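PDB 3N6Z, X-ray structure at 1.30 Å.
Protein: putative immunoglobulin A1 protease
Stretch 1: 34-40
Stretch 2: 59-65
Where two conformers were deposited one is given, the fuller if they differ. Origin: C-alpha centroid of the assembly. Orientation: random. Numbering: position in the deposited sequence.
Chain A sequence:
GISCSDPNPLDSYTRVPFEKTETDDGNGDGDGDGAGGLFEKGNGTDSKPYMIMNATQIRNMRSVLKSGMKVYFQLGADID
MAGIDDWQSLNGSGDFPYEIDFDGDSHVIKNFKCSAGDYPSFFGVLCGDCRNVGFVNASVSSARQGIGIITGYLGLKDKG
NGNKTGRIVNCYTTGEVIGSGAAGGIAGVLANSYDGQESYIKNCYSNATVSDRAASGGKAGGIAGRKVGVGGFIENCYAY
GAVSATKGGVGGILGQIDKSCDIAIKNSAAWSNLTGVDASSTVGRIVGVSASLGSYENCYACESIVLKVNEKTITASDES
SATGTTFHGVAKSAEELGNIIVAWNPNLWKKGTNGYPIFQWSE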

# COMPACT_ATOMS: atom_id res chain seq x y z
N GLY A 34 -9.80 -21.47 18.21
CA GLY A 34 -8.59 -21.12 17.47
C GLY A 34 -8.21 -22.12 16.38
O GLY A 34 -7.02 -22.34 16.14
N ALA A 35 -9.21 -22.75 15.75
CA ALA A 35 -8.99 -23.79 14.74
C ALA A 35 -8.07 -24.88 15.33
O ALA A 35 -7.05 -25.25 14.75
CB ALA A 35 -8.38 -23.20 13.45
N GLY A 36 -8.44 -25.36 16.52
CA GLY A 36 -7.71 -26.44 17.17
C GLY A 36 -6.32 -26.05 17.61
O GLY A 36 -5.41 -26.87 17.57
N GLY A 37 -6.14 -24.78 17.96
CA GLY A 37 -4.87 -24.31 18.46
C GLY A 37 -3.92 -23.67 17.47
O GLY A 37 -2.79 -23.33 17.82
N LEU A 38 -4.32 -23.57 16.22
CA LEU A 38 -3.54 -22.80 15.24
C LEU A 38 -3.46 -21.32 15.59
O LEU A 38 -2.51 -20.65 15.19
CB LEU A 38 -4.13 -22.96 13.82
CG LEU A 38 -4.05 -24.34 13.17
CD1 LEU A 38 -4.73 -24.28 11.77
CD2 LEU A 38 -2.66 -24.79 13.06
N PHE A 39 -4.45 -20.83 16.34
CA PHE A 39 -4.54 -19.44 16.80
C PHE A 39 -4.84 -19.44 18.30
O PHE A 39 -5.24 -20.47 18.87
CB PHE A 39 -5.64 -18.68 16.04
CG PHE A 39 -5.36 -18.64 14.57
CD1 PHE A 39 -4.51 -17.65 14.04
CD2 PHE A 39 -5.84 -19.62 13.74
CE1 PHE A 39 -4.20 -17.67 12.72
CE2 PHE A 39 -5.52 -19.61 12.41
CZ PHE A 39 -4.70 -18.66 11.90
N GLU A 40 -4.68 -18.29 18.92
CA GLU A 40 -4.93 -18.16 20.37
C GLU A 40 -6.40 -18.47 20.68
O GLU A 40 -6.71 -19.10 21.69
CB GLU A 40 -4.56 -16.76 20.88
CG GLU A 40 -5.09 -16.34 22.28
CD GLU A 40 -4.54 -17.14 23.46
OE1 GLU A 40 -3.51 -17.83 23.34
OE2 GLU A 40 -5.17 -17.07 24.55
N ARG A 59 1.72 -17.45 10.43
CA ARG A 59 1.98 -18.43 9.37
C ARG A 59 0.87 -19.47 9.23
O ARG A 59 0.84 -20.17 8.24
CB ARG A 59 3.35 -19.07 9.57
CG ARG A 59 4.48 -18.07 9.34
CD ARG A 59 5.80 -18.49 9.93
NE ARG A 59 6.24 -19.73 9.30
CZ ARG A 59 6.45 -20.88 9.96
NH1 ARG A 59 6.39 -20.94 11.30
NH2 ARG A 59 6.77 -21.96 9.27
N ASN A 60 -0.06 -19.53 10.16
CA ASN A 60 -1.23 -20.42 10.06
C ASN A 60 -2.40 -19.79 9.31
O ASN A 60 -3.37 -20.48 9.00
CB ASN A 60 -1.70 -20.94 11.43
CG ASN A 60 -0.68 -21.87 12.09
OD1 ASN A 60 0.07 -22.58 11.39
ND2 ASN A 60 -0.65 -21.87 13.43
N MSE A 61 -2.32 -18.49 8.98
CA MSE A 61 -3.43 -17.83 8.28
C MSE A 61 -3.78 -18.60 7.00
O MSE A 61 -4.95 -18.78 6.69
CB MSE A 61 -3.11 -16.38 7.93
CG MSE A 61 -2.94 -15.48 9.14
SE MSE A 61 -2.43 -13.69 8.65
CE MSE A 61 -4.10 -13.20 7.73
N ARG A 62 -2.77 -18.97 6.23
CA ARG A 62 -3.03 -19.60 4.93
C ARG A 62 -3.83 -20.89 5.06
O ARG A 62 -4.60 -21.26 4.15
CB ARG A 62 -1.72 -19.87 4.21
CG ARG A 62 -0.78 -20.78 4.93
CD ARG A 62 0.32 -21.06 3.89
NE ARG A 62 1.66 -20.90 4.35
CZ ARG A 62 2.70 -20.50 3.59
NH1 ARG A 62 2.60 -20.08 2.29
NH2 ARG A 62 3.88 -20.47 4.19
N SER A 63 -3.70 -21.57 6.20
CA SER A 63 -4.32 -22.88 6.42
C SER A 63 -5.82 -22.78 6.70
O SER A 63 -6.51 -23.77 6.64
CB SER A 63 -3.62 -23.58 7.59
OG SER A 63 -2.19 -23.56 7.42
N VAL A 64 -6.30 -21.58 7.05
CA VAL A 64 -7.71 -21.41 7.47
C VAL A 64 -8.52 -20.48 6.56
O VAL A 64 -9.69 -20.18 6.83
CB VAL A 64 -7.80 -20.96 8.96
CG1 VAL A 64 -7.27 -22.04 9.90
CG2 VAL A 64 -7.14 -19.58 9.16
N LEU A 65 -7.92 -20.05 5.45
CA LEU A 65 -8.65 -19.31 4.41
C LEU A 65 -9.75 -20.20 3.80
O LEU A 65 -9.61 -21.44 3.76
CB LEU A 65 -7.70 -18.81 3.35
CG LEU A 65 -6.64 -17.79 3.82
CD1 LEU A 65 -5.67 -17.48 2.68
CD2 LEU A 65 -7.29 -16.49 4.42

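This is a small, mainly apolar contact, pinned at one end by a single side-chain-to-backbone hydrogen bond. The two stretches together bury 286 Å² against each other. Asn 60, Leu 38, Phe 39 and Val 64 supply most of that area.

Asn 60 ND2 donates to Leu 38 O at 2.8 Å, with an N-H...O angle of 163°, so the bond is short and nearly straight. The CA-to-CB bond of Asn 60 points toward the first stretch, and chi1 is m. The buried amide is well served: OD1 and ND2 also have hydrogen bonds elsewhere in the structure. An asparagine suits this site because its short side chain carries an NH2 group to a backbone carbonyl. Here the backbones come close, with the CA atoms of Leu 38 and Asn 60 6.2 Å apart. Leu 38 CD2 also packs 3.6 Å from Asn 60 ND2.

Val 64 is the centre of the apolar part. Its CA-to-CB bond points toward the first stretch. Val 64 CG1 lies 3.9 Å from Ala 35 CB and 3.9 Å from Leu 38 CD1. Both methyls reach the Phe 39 ring: Phe 39 CE2 is 3.6 Å from Val 64 CG2 and 3.9 Å from Val 64 CG1. A beta-branched residue fits here, since it offers two methyls close to its backbone. Ala 35 adds just one methyl group, and that is enough to reach Val 64. Leu 38 uses an extended mt rotamer, and its CD1 also comes within 4.4 Å of Ser 63 CB.

Phe 39 is buried. Its CA-to-CB bond points sideways, but the end of the ring comes nearer to the second stretch. Phe 39 CZ sits 3.6 Å from Asn 60 C and 3.8 Å from Met 61 N. That nitrogen lies at the ring edge, near its plane. The large flat side chain thus covers backbone as well as side chains. Met 61, a selenomethionine, has its CA-to-CB bond directed away, and its CG is 4.4 Å from Phe 39 CE1.

Local backbone bonds help to shape both surfaces. Phe 39 N donates to Gly 34 O at 3.0 Å, which closes a turn in the first stretch. Gly 34 and Gly 36 have positive phi, which favours glycine, though Ala 35 between them adopts it too. A CB on Gly 34 would also clash with Phe 39 O, and one on Gly 37 would be jammed against the carbonyl O of Gly 36. In the second stretch, Ser 63 N bonds Asn 60 O at 3.0 Å and Val 64 N bonds Met 61 O at 3.1 Å.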